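Local coordinates for protein isocitrate dehydrogenase [NAD] subunit 2, mitochondrial (Saccharomyces cerevisiae, PDB 3BLX) that forms, with subunit 1, the mitochondrial octamer that oxidatively decarboxylates isocitrate to 2-oxoglutarate with NAD(+) in the citric acid cycle, and also binds mitochondrial mRNA leaders, at residues R114-Y126 with I249-S261. Residues are numbered along the deposited sequence; the frame is centred on the assembly and turned at random.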
ATOM      1  N   ARG B 114      48.448  -2.245  15.278  1.00 33.29           N
ATOM      2  CA  ARG B 114      48.522  -2.119  13.823  1.00 29.79           C
ATOM      3  C   ARG B 114      49.585  -1.128  13.388  1.00 38.46           C
ATOM      4  O   ARG B 114      49.309   0.076  13.329  1.00 40.87           O
ATOM      5  CB  ARG B 114      47.191  -1.620  13.265  1.00 45.26           C
ATOM      6  CG  ARG B 114      46.173  -2.685  12.982  1.00 36.63           C
ATOM      7  CD  ARG B 114      46.350  -3.232  11.601  1.00 34.22           C
ATOM      8  NE  ARG B 114      45.063  -3.356  10.929  1.00 43.59           N
ATOM      9  CZ  ARG B 114      44.750  -2.763   9.782  1.00 25.46           C
ATOM     10  NH1 ARG B 114      45.624  -2.015   9.146  1.00 28.88           N
ATOM     11  NH2 ARG B 114      43.556  -2.932   9.261  1.00 49.54           N
ATOM     12  N   PRO B 115      50.799  -1.630  13.064  1.00 49.56           N
ATOM     13  CA  PRO B 115      51.913  -0.856  12.498  1.00 40.55           C
ATOM     14  C   PRO B 115      51.666  -0.546  11.039  1.00 31.55           C
ATOM     15  O   PRO B 115      51.160  -1.404  10.348  1.00 44.91           O
ATOM     16  CB  PRO B 115      53.083  -1.830  12.576  1.00 24.46           C
ATOM     17  CG  PRO B 115      52.671  -2.861  13.548  1.00 43.94           C
ATOM     18  CD  PRO B 115      51.215  -3.009  13.353  1.00 39.70           C
ATOM     19  N   ALA B 116      51.988   0.654  10.577  1.00 31.75           N
ATOM     20  CA  ALA B 116      52.034   0.901   9.140  1.00 43.79           C
ATOM     21  C   ALA B 116      53.344   1.586   8.744  1.00 40.36           C
ATOM     22  O   ALA B 116      53.470   2.785   8.924  1.00 34.62           O
ATOM     23  CB  ALA B 116      50.843   1.722   8.698  1.00 28.22           C
ATOM     24  N   LYS B 117      54.315   0.817   8.236  1.00 49.75           N
ATOM     25  CA  LYS B 117      55.614   1.379   7.856  1.00 50.26           C
ATOM     26  C   LYS B 117      55.877   1.321   6.356  1.00 42.86           C
ATOM     27  O   LYS B 117      55.485   0.369   5.694  1.00 48.97           O
ATOM     28  CB  LYS B 117      56.768   0.747   8.650  1.00 35.07           C
ATOM     29  CG  LYS B 117      58.033   1.630   8.662  1.00 63.75           C
ATOM     30  CD  LYS B 117      59.133   1.150   9.621  1.00 66.30           C
ATOM     31  CE  LYS B 117      60.021   0.056   9.021  1.00 93.04           C
ATOM     32  NZ  LYS B 117      61.095  -0.416   9.964  1.00 79.54           N
ATOM     33  N   SER B 118      56.515   2.362   5.827  1.00 48.63           N
ATOM     34  CA  SER B 118      57.017   2.368   4.454  1.00 58.09           C
ATOM     35  C   SER B 118      58.137   1.338   4.291  1.00 60.78           C
ATOM     36  O   SER B 118      58.842   1.011   5.268  1.00 30.08           O
ATOM     37  CB  SER B 118      57.530   3.752   4.084  1.00 46.15           C
ATOM     38  OG  SER B 118      56.452   4.613   3.773  1.00 42.43           O
ATOM     39  N   ILE B 119      58.274   0.808   3.075  1.00 65.95           N
ATOM     40  CA  ILE B 119      59.356  -0.127   2.763  1.00 72.17           C
ATOM     41  C   ILE B 119      60.495   0.632   2.090  1.00 82.77           C
ATOM     42  O   ILE B 119      60.292   1.287   1.059  1.00 70.92           O
ATOM     43  CB  ILE B 119      58.896  -1.270   1.836  1.00 78.85           C
ATOM     44  CG1 ILE B 119      57.798  -2.114   2.496  1.00 66.24           C
ATOM     45  CG2 ILE B 119      60.085  -2.135   1.446  1.00 94.31           C
ATOM     46  CD1 ILE B 119      58.167  -2.668   3.887  1.00 57.93           C
ATOM     47  N   GLU B 120      61.683   0.564   2.690  1.00 98.38           N
ATOM     48  CA  GLU B 120      62.871   1.228   2.143  1.00104.25           C
ATOM     49  C   GLU B 120      63.251   0.667   0.779  1.00 94.79           C
ATOM     50  O   GLU B 120      63.409  -0.545   0.616  1.00 86.30           O
ATOM     51  CB  GLU B 120      64.064   1.112   3.105  1.00100.21           C
ATOM     52  CG  GLU B 120      63.999   2.073   4.277  1.00116.63           C
ATOM     53  CD  GLU B 120      63.804   3.515   3.829  1.00122.77           C
ATOM     54  OE1 GLU B 120      64.295   3.867   2.729  1.00 90.96           O
ATOM     55  OE2 GLU B 120      63.155   4.289   4.575  1.00107.63           O
ATOM     56  N   GLY B 121      63.390   1.556  -0.199  1.00 75.15           N
ATOM     57  CA  GLY B 121      63.706   1.145  -1.554  1.00 94.25           C
ATOM     58  C   GLY B 121      62.514   0.844  -2.452  1.00 94.15           C
ATOM     59  O   GLY B 121      62.676   0.655  -3.659  1.00 98.35           O
ATOM     60  N   PHE B 122      61.318   0.785  -1.874  1.00 94.32           N
ATOM     61  CA  PHE B 122      60.111   0.536  -2.661  1.00 98.52           C
ATOM     62  C   PHE B 122      59.278   1.807  -2.763  1.00 90.48           C
ATOM     63  O   PHE B 122      58.791   2.329  -1.758  1.00 84.11           O
ATOM     64  CB  PHE B 122      59.288  -0.627  -2.091  1.00 82.71           C
ATOM     65  CG  PHE B 122      58.029  -0.914  -2.859  1.00 77.34           C
ATOM     66  CD1 PHE B 122      58.013  -0.839  -4.243  1.00 82.89           C
ATOM     67  CD2 PHE B 122      56.863  -1.276  -2.201  1.00 74.94           C
ATOM     68  CE1 PHE B 122      56.852  -1.101  -4.960  1.00 83.69           C
ATOM     69  CE2 PHE B 122      55.695  -1.544  -2.909  1.00 73.07           C
ATOM     70  CZ  PHE B 122      55.689  -1.455  -4.288  1.00 85.35           C
ATOM     71  N   LYS B 123      59.132   2.292  -3.994  1.00 84.65           N
ATOM     72  CA  LYS B 123      58.476   3.560  -4.279  1.00 80.80           C
ATOM     73  C   LYS B 123      56.958   3.455  -4.163  1.00 87.84           C
ATOM     74  O   LYS B 123      56.283   2.881  -5.022  1.00 67.72           O
ATOM     75  CB  LYS B 123      58.877   4.050  -5.675  1.00 97.39           C
ATOM     76  CG  LYS B 123      58.263   5.386  -6.106  1.00 89.39           C
ATOM     77  CD  LYS B 123      58.926   6.567  -5.417  1.00 95.02           C
ATOM     78  CE  LYS B 123      58.430   7.891  -5.984  1.00 96.56           C
ATOM     79  NZ  LYS B 123      56.981   8.111  -5.698  1.00 89.94           N
ATOM     80  N   THR B 124      56.428   4.009  -3.081  1.00 91.89           N
ATOM     81  CA  THR B 124      54.990   4.142  -2.923  1.00 82.62           C
ATOM     82  C   THR B 124      54.645   5.623  -2.932  1.00 71.62           C
ATOM     83  O   THR B 124      55.530   6.481  -2.910  1.00 72.66           O
ATOM     84  CB  THR B 124      54.498   3.498  -1.615  1.00 86.06           C
ATOM     85  OG1 THR B 124      55.275   3.988  -0.511  1.00 81.05           O
ATOM     86  CG2 THR B 124      54.644   1.993  -1.687  1.00 83.92           C
ATOM     87  N   THR B 125      53.358   5.928  -2.952  1.00 57.96           N
ATOM     88  CA  THR B 125      52.939   7.315  -3.099  1.00 55.13           C
ATOM     89  C   THR B 125      53.242   8.195  -1.869  1.00 49.31           C
ATOM     90  O   THR B 125      53.559   9.365  -2.004  1.00 42.31           O
ATOM     91  CB  THR B 125      51.480   7.444  -3.672  1.00 36.53           C
ATOM     92  OG1 THR B 125      50.902   8.676  -3.246  1.00 43.66           O
ATOM     93  CG2 THR B 125      50.603   6.290  -3.245  1.00 61.63           C
ATOM     94  N   TYR B 126      53.198   7.623  -0.675  1.00 52.11           N
ATOM     95  CA  TYR B 126      53.606   8.359   0.522  1.00 48.00           C
ATOM     96  C   TYR B 126      54.960   7.849   0.990  1.00 55.53           C
ATOM     97  O   TYR B 126      55.279   6.685   0.795  1.00 72.75           O
ATOM     98  CB  TYR B 126      52.554   8.229   1.651  1.00 57.19           C
ATOM     99  CG  TYR B 126      51.235   8.922   1.339  1.00 38.72           C
ATOM    100  CD1 TYR B 126      50.971  10.194   1.809  1.00 40.84           C
ATOM    101  CD2 TYR B 126      50.279   8.314   0.547  1.00 39.95           C
ATOM    102  CE1 TYR B 126      49.778  10.850   1.503  1.00 35.53           C
ATOM    103  CE2 TYR B 126      49.089   8.960   0.229  1.00 45.85           C
ATOM    104  CZ  TYR B 126      48.842  10.226   0.708  1.00 41.03           C
ATOM    105  OH  TYR B 126      47.660  10.854   0.377  1.00 39.86           O
ATOM    106  N   ILE B 249      38.662   2.416  10.980  1.00 29.94           N
ATOM    107  CA  ILE B 249      38.898   3.456   9.984  1.00 32.05           C
ATOM    108  C   ILE B 249      40.322   4.025  10.001  1.00 40.63           C
ATOM    109  O   ILE B 249      40.944   4.210   8.957  1.00 29.60           O
ATOM    110  CB  ILE B 249      37.933   4.632  10.207  1.00 40.83           C
ATOM    111  CG1 ILE B 249      36.489   4.188   9.984  1.00 42.03           C
ATOM    112  CG2 ILE B 249      38.268   5.796   9.314  1.00 24.99           C
ATOM    113  CD1 ILE B 249      35.502   5.160  10.556  1.00 40.38           C
ATOM    114  N   LEU B 250      40.833   4.312  11.189  1.00 35.67           N
ATOM    115  CA  LEU B 250      42.172   4.864  11.305  1.00 32.99           C
ATOM    116  C   LEU B 250      43.244   3.886  10.874  1.00 31.69           C
ATOM    117  O   LEU B 250      44.140   4.246  10.132  1.00 37.33           O
ATOM    118  CB  LEU B 250      42.448   5.366  12.719  1.00 31.81           C
ATOM    119  CG  LEU B 250      41.644   6.617  13.078  1.00 44.50           C
ATOM    120  CD1 LEU B 250      42.140   7.204  14.392  1.00 35.14           C
ATOM    121  CD2 LEU B 250      41.708   7.634  11.945  1.00 29.77           C
ATOM    122  N   SER B 251      43.171   2.648  11.336  1.00 37.21           N
ATOM    123  CA  SER B 251      44.183   1.682  10.958  1.00 31.22           C
ATOM    124  C   SER B 251      44.205   1.398   9.443  1.00 34.56           C
ATOM    125  O   SER B 251      45.275   1.164   8.864  1.00 42.59           O
ATOM    126  CB  SER B 251      44.063   0.408  11.782  1.00 35.37           C
ATOM    127  OG  SER B 251      42.848  -0.235  11.503  1.00 48.06           O
ATOM    128  N   ASP B 252      43.043   1.450   8.798  1.00 39.85           N
ATOM    129  CA  ASP B 252      42.963   1.229   7.346  1.00 43.63           C
ATOM    130  C   ASP B 252      43.440   2.445   6.537  1.00 34.65           C
ATOM    131  O   ASP B 252      43.913   2.320   5.415  1.00 36.25           O
ATOM    132  CB  ASP B 252      41.537   0.828   6.925  1.00 48.74           C
ATOM    133  CG  ASP B 252      41.315  -0.698   6.920  1.00 72.10           C
ATOM    134  OD1 ASP B 252      41.776  -1.405   7.853  1.00 52.89           O
ATOM    135  OD2 ASP B 252      40.651  -1.192   5.975  1.00 72.96           O
ATOM    136  N   LEU B 253      43.304   3.621   7.120  1.00 33.11           N
ATOM    137  CA  LEU B 253      43.848   4.835   6.545  1.00 31.39           C
ATOM    138  C   LEU B 253      45.382   4.858   6.670  1.00 28.43           C
ATOM    139  O   LEU B 253      46.076   5.289   5.773  1.00 23.55           O
ATOM    140  CB  LEU B 253      43.221   6.031   7.254  1.00 31.98           C
ATOM    141  CG  LEU B 253      43.567   7.444   6.850  1.00 26.83           C
ATOM    142  CD1 LEU B 253      42.413   8.364   7.154  1.00 40.07           C
ATOM    143  CD2 LEU B 253      44.774   7.874   7.597  1.00 34.33           C
ATOM    144  N   ASN B 254      45.901   4.382   7.788  1.00 25.40           N
ATOM    145  CA  ASN B 254      47.340   4.253   7.965  1.00 37.58           C
ATOM    146  C   ASN B 254      47.958   3.312   6.925  1.00 37.21           C
ATOM    147  O   ASN B 254      48.997   3.595   6.341  1.00 45.61           O
ATOM    148  CB  ASN B 254      47.683   3.813   9.405  1.00 28.35           C
ATOM    149  CG  ASN B 254      47.368   4.895  10.443  1.00 32.43           C
ATOM    150  OD1 ASN B 254      47.081   6.049  10.091  1.00 29.64           O
ATOM    151  ND2 ASN B 254      47.428   4.530  11.724  1.00 25.67           N
ATOM    152  N   SER B 255      47.302   2.191   6.686  1.00 37.60           N
ATOM    153  CA  SER B 255      47.792   1.229   5.714  1.00 42.47           C
ATOM    154  C   SER B 255      47.712   1.786   4.294  1.00 39.47           C
ATOM    155  O   SER B 255      48.478   1.391   3.414  1.00 38.15           O
ATOM    156  CB  SER B 255      47.039  -0.103   5.843  1.00 29.45           C
ATOM    157  OG  SER B 255      47.385  -0.746   7.063  1.00 38.02           O
ATOM    158  N   GLY B 256      46.783   2.705   4.069  1.00 40.53           N
ATOM    159  CA  GLY B 256      46.692   3.395   2.789  1.00 26.82           C
ATOM    160  C   GLY B 256      47.858   4.362   2.617  1.00 42.98           C
ATOM    161  O   GLY B 256      48.284   4.649   1.496  1.00 34.72           O
ATOM    162  N   LEU B 257      48.385   4.862   3.734  1.00 36.20           N
ATOM    163  CA  LEU B 257      49.498   5.779   3.671  1.00 40.42           C
ATOM    164  C   LEU B 257      50.781   5.002   3.402  1.00 40.10           C
ATOM    165  O   LEU B 257      51.592   5.385   2.573  1.00 43.58           O
ATOM    166  CB  LEU B 257      49.612   6.584   4.963  1.00 29.95           C
ATOM    167  CG  LEU B 257      48.508   7.628   5.128  1.00 32.71           C
ATOM    168  CD1 LEU B 257      48.561   8.308   6.489  1.00 14.46           C
ATOM    169  CD2 LEU B 257      48.562   8.627   3.997  1.00 22.81           C
ATOM    170  N   SER B 258      50.945   3.888   4.088  1.00 29.11           N
ATOM    171  CA  SER B 258      52.185   3.138   4.000  1.00 37.17           C
ATOM    172  C   SER B 258      52.329   2.349   2.705  1.00 44.70           C
ATOM    173  O   SER B 258      53.432   2.221   2.186  1.00 54.57           O
ATOM    174  CB  SER B 258      52.365   2.234   5.225  1.00 35.12           C
ATOM    175  OG  SER B 258      51.386   1.223   5.246  1.00 33.47           O
ATOM    176  N   ALA B 259      51.218   1.854   2.167  1.00 39.61           N
ATOM    177  CA  ALA B 259      51.280   0.890   1.080  1.00 35.48           C
ATOM    178  C   ALA B 259      50.211   1.031  -0.004  1.00 42.31           C
ATOM    179  O   ALA B 259      50.396   0.578  -1.130  1.00 48.84           O
ATOM    180  CB  ALA B 259      51.270  -0.544   1.653  1.00 24.85           C
ATOM    181  N   GLY B 260      49.080   1.641   0.326  1.00 48.62           N
ATOM    182  CA  GLY B 260      47.983   1.749  -0.627  1.00 32.14           C
ATOM    183  C   GLY B 260      47.067   0.540  -0.582  1.00 47.64           C
ATOM    184  O   GLY B 260      46.243   0.358  -1.480  1.00 47.91           O
ATOM    185  N   SER B 261      47.216  -0.287   0.461  1.00 34.93           N
ATOM    186  CA  SER B 261      46.391  -1.484   0.633  1.00 41.38           C
ATOM    187  C   SER B 261      46.758  -2.226   1.896  1.00 41.46           C
ATOM    188  O   SER B 261      47.758  -1.911   2.548  1.00 44.71           O
ATOM    189  CB  SER B 261      46.560  -2.440  -0.550  1.00 49.24           C
ATOM    190  OG  SER B 261      47.701  -3.268  -0.354  1.00 43.05           O
TER
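Strand residues Arg114 to Lys117 run along helix residues 249-258, the axes of these two pieces 7.1 Å apart at closest and 21° from parallel, so Arg114 meets Ser251, Ala116 meets Ser255 and Ser118 meets Ser258. Bends at both chi2 and chi3 fold the Arg114 chain and lay its guanidinium over the helix. One face lies against Ser251 OG, itself hydrogen-bonded to Gly247 O; at the edge, 3.0 Å from Arg114 NH1, is Ser255 OG, which is hydrogen-bonded to Thr265 OG1. Arg114 NH2 makes a salt bridge to Asp252 OD1 at 2.7 Å, a bent bond (N-H...O 132°) with the acceptor tilted out of the guanidinium plane. Farther along, Ala116 CB sits on the helix surface, 3.5 Å from Ser258 OG and 3.9 Å from Asn254 CB. After the type II turn Ile119-Phe122 the chain comes back to the helix end, where Leu257 CD2 points into the Tyr126 ring face in a CH-pi contact, 3.5 Å from the centroid; Tyr126 OH is hydrogen-bonded to Val224 O of a neighbouring subunit 1 chain. Replacing Arg114 by an alanine is likely to leave Asp252 without this positive partner and to open a gap over Ser251. By similarity Arg114 binds substrate and Asp252 the magnesium or manganese ion, so in this apo model the salt bridge probably ties together two groups that serve isocitrate and its metal.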